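Local coordinates for protein RmpD (Hexulose-6-phosphate synthase) (Streptococcus mutans, PDB 3EXR) that adopts a closed eight-stranded TIM-barrel fold and belongs to the orotidine 5'-phosphate decarboxylase/HUMPS family of barrel enzymes, at residues N7-L12 with T192-R197. Numbering follows the deposited sequence.
Sequences NLQVAL and TFIAGR
Ala195 O is met by two donors from strand 7-12: Ala11 N hydrogen-bonds to it at 2.8 Å, with an N-H...O angle of 169°, and the CA-H of Val10 adds a CA-H...O contact, CA to O 3.3 Å. Three further backbone bonds complete the ladder, Phe193 N to Asn7 O, Gln9 N to Phe193 O and Ala195 N to Gln9 O. Gln9 gives its N-H to Phe193 and takes that of Ala195, the residues on either side of its neighbour Ile194, and Ala195 likewise bonds to Gln9 and Ala11 around Val10, the pattern of parallel strands. Their axes approach to 4.6 Å with 31° between their directions, a twisted pair rather than a flat one.

Asn7, Gln9, Thr192 and Ile194 share one face. With CG anti to its backbone N (chi1 171°) and the chain extended beyond it, the Gln9 side chain lies beside that of Ile194 and points the same way; its amide NE2 rests 3.7 Å from both Ile194 CG1 and Ile194 CD1. Across the same chain, at about a right angle, comes Thr192, whose CG2 touches Gln9 CB at 3.5 Å and also meets Gln9 OE1. The buried NE2 is satisfied by Glu35 on strand 33-36, which would fix the rotation of the amide. At the N-terminal end of the pair, Thr192 OG1 and Asn7 OD1 are 3.2 Å apart, at best a weak bond. Ala11 CB continues the row against Ile194 CG2, 3.9 Å away.

On the other face Leu8 CD1 reaches Ala195 CB at 4.2 Å, a looser apolar contact, while Leu8 and Phe193 both pack on Phe212 of helix 205-220. Gly196 then leaves the strand as the N-cap of the following helix. Pairing the first strand with the eighth, this parallel ladder is the seam that closes a TIM barrel.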
# COMPACT_ATOMS: atom_id res chain seq x y z
N ASN A 7 21.65 -11.58 -0.47
CA ASN A 7 20.56 -12.52 -0.37
C ASN A 7 19.90 -12.69 -1.73
O ASN A 7 19.90 -11.77 -2.55
CB ASN A 7 19.49 -11.99 0.59
CG ASN A 7 19.92 -11.98 2.05
OD1 ASN A 7 19.67 -10.99 2.76
ND2 ASN A 7 20.50 -13.08 2.53
N LEU A 8 19.34 -13.88 -1.96
CA LEU A 8 18.37 -14.10 -2.99
C LEU A 8 16.99 -14.13 -2.33
O LEU A 8 16.74 -14.95 -1.45
CB LEU A 8 18.61 -15.44 -3.69
CG LEU A 8 17.51 -15.83 -4.69
CD1 LEU A 8 17.19 -14.74 -5.72
CD2 LEU A 8 17.83 -17.12 -5.38
N GLN A 9 16.12 -13.24 -2.78
CA GLN A 9 14.75 -13.13 -2.31
C GLN A 9 13.80 -13.45 -3.44
O GLN A 9 14.03 -13.02 -4.57
CB GLN A 9 14.52 -11.74 -1.76
CG GLN A 9 13.10 -11.41 -1.41
CD GLN A 9 13.00 -10.10 -0.62
OE1 GLN A 9 13.90 -9.79 0.14
NE2 GLN A 9 11.92 -9.36 -0.79
N VAL A 10 12.72 -14.18 -3.14
CA VAL A 10 11.65 -14.40 -4.11
C VAL A 10 10.39 -13.66 -3.67
O VAL A 10 9.94 -13.80 -2.53
CB VAL A 10 11.32 -15.91 -4.34
CG1 VAL A 10 10.83 -16.59 -3.06
CG2 VAL A 10 10.29 -16.07 -5.43
N ALA A 11 9.88 -12.84 -4.58
CA ALA A 11 8.62 -12.14 -4.39
C ALA A 11 7.50 -13.01 -4.93
O ALA A 11 7.59 -13.54 -6.04
CB ALA A 11 8.65 -10.81 -5.17
N LEU A 12 6.43 -13.12 -4.14
CA LEU A 12 5.19 -13.79 -4.54
C LEU A 12 4.09 -12.75 -4.73
O LEU A 12 3.51 -12.24 -3.77
CB LEU A 12 4.77 -14.83 -3.51
CG LEU A 12 5.88 -15.71 -2.93
CD1 LEU A 12 5.41 -16.33 -1.63
CD2 LEU A 12 6.30 -16.75 -3.97
N THR A 192 20.31 -7.44 -1.00
CA THR A 192 19.41 -8.48 -1.47
C THR A 192 19.01 -8.24 -2.91
O THR A 192 18.72 -7.09 -3.28
CB THR A 192 18.12 -8.50 -0.61
OG1 THR A 192 18.43 -8.82 0.75
CG2 THR A 192 17.15 -9.58 -1.12
N PHE A 193 18.99 -9.32 -3.69
CA PHE A 193 18.42 -9.30 -5.05
C PHE A 193 17.02 -9.94 -4.98
O PHE A 193 16.89 -11.08 -4.53
CB PHE A 193 19.30 -10.09 -6.02
CG PHE A 193 20.60 -9.39 -6.34
CD1 PHE A 193 20.64 -8.37 -7.30
CD2 PHE A 193 21.76 -9.72 -5.67
CE1 PHE A 193 21.85 -7.71 -7.58
CE2 PHE A 193 22.96 -9.07 -5.96
CZ PHE A 193 23.00 -8.07 -6.90
N ILE A 194 15.98 -9.22 -5.41
CA ILE A 194 14.60 -9.72 -5.33
C ILE A 194 14.17 -10.17 -6.72
O ILE A 194 14.00 -9.35 -7.61
CB ILE A 194 13.62 -8.63 -4.85
CG1 ILE A 194 14.05 -8.05 -3.50
CG2 ILE A 194 12.21 -9.21 -4.79
CD1 ILE A 194 13.23 -6.81 -3.11
N ALA A 195 14.02 -11.48 -6.89
CA ALA A 195 13.54 -12.07 -8.12
C ALA A 195 12.09 -12.47 -7.92
O ALA A 195 11.60 -12.51 -6.79
CB ALA A 195 14.38 -13.29 -8.50
N GLY A 196 11.40 -12.72 -9.01
CA GLY A 196 10.00 -13.13 -8.98
C GLY A 196 9.71 -14.19 -10.03
O GLY A 196 10.21 -15.31 -9.94
N ARG A 197 8.86 -13.85 -10.99
CA ARG A 197 8.38 -14.79 -12.01
C ARG A 197 9.47 -15.38 -12.89
O ARG A 197 9.36 -16.52 -13.35
CB ARG A 197 7.29 -14.12 -12.85
CG ARG A 197 5.99 -13.84 -12.04
CD ARG A 197 4.96 -13.11 -12.89
NE ARG A 197 4.10 -14.02 -13.64
CZ ARG A 197 3.46 -13.71 -14.76
NH1 ARG A 197 3.57 -12.48 -15.28
NH2 ARG A 197 2.69 -14.61 -15.37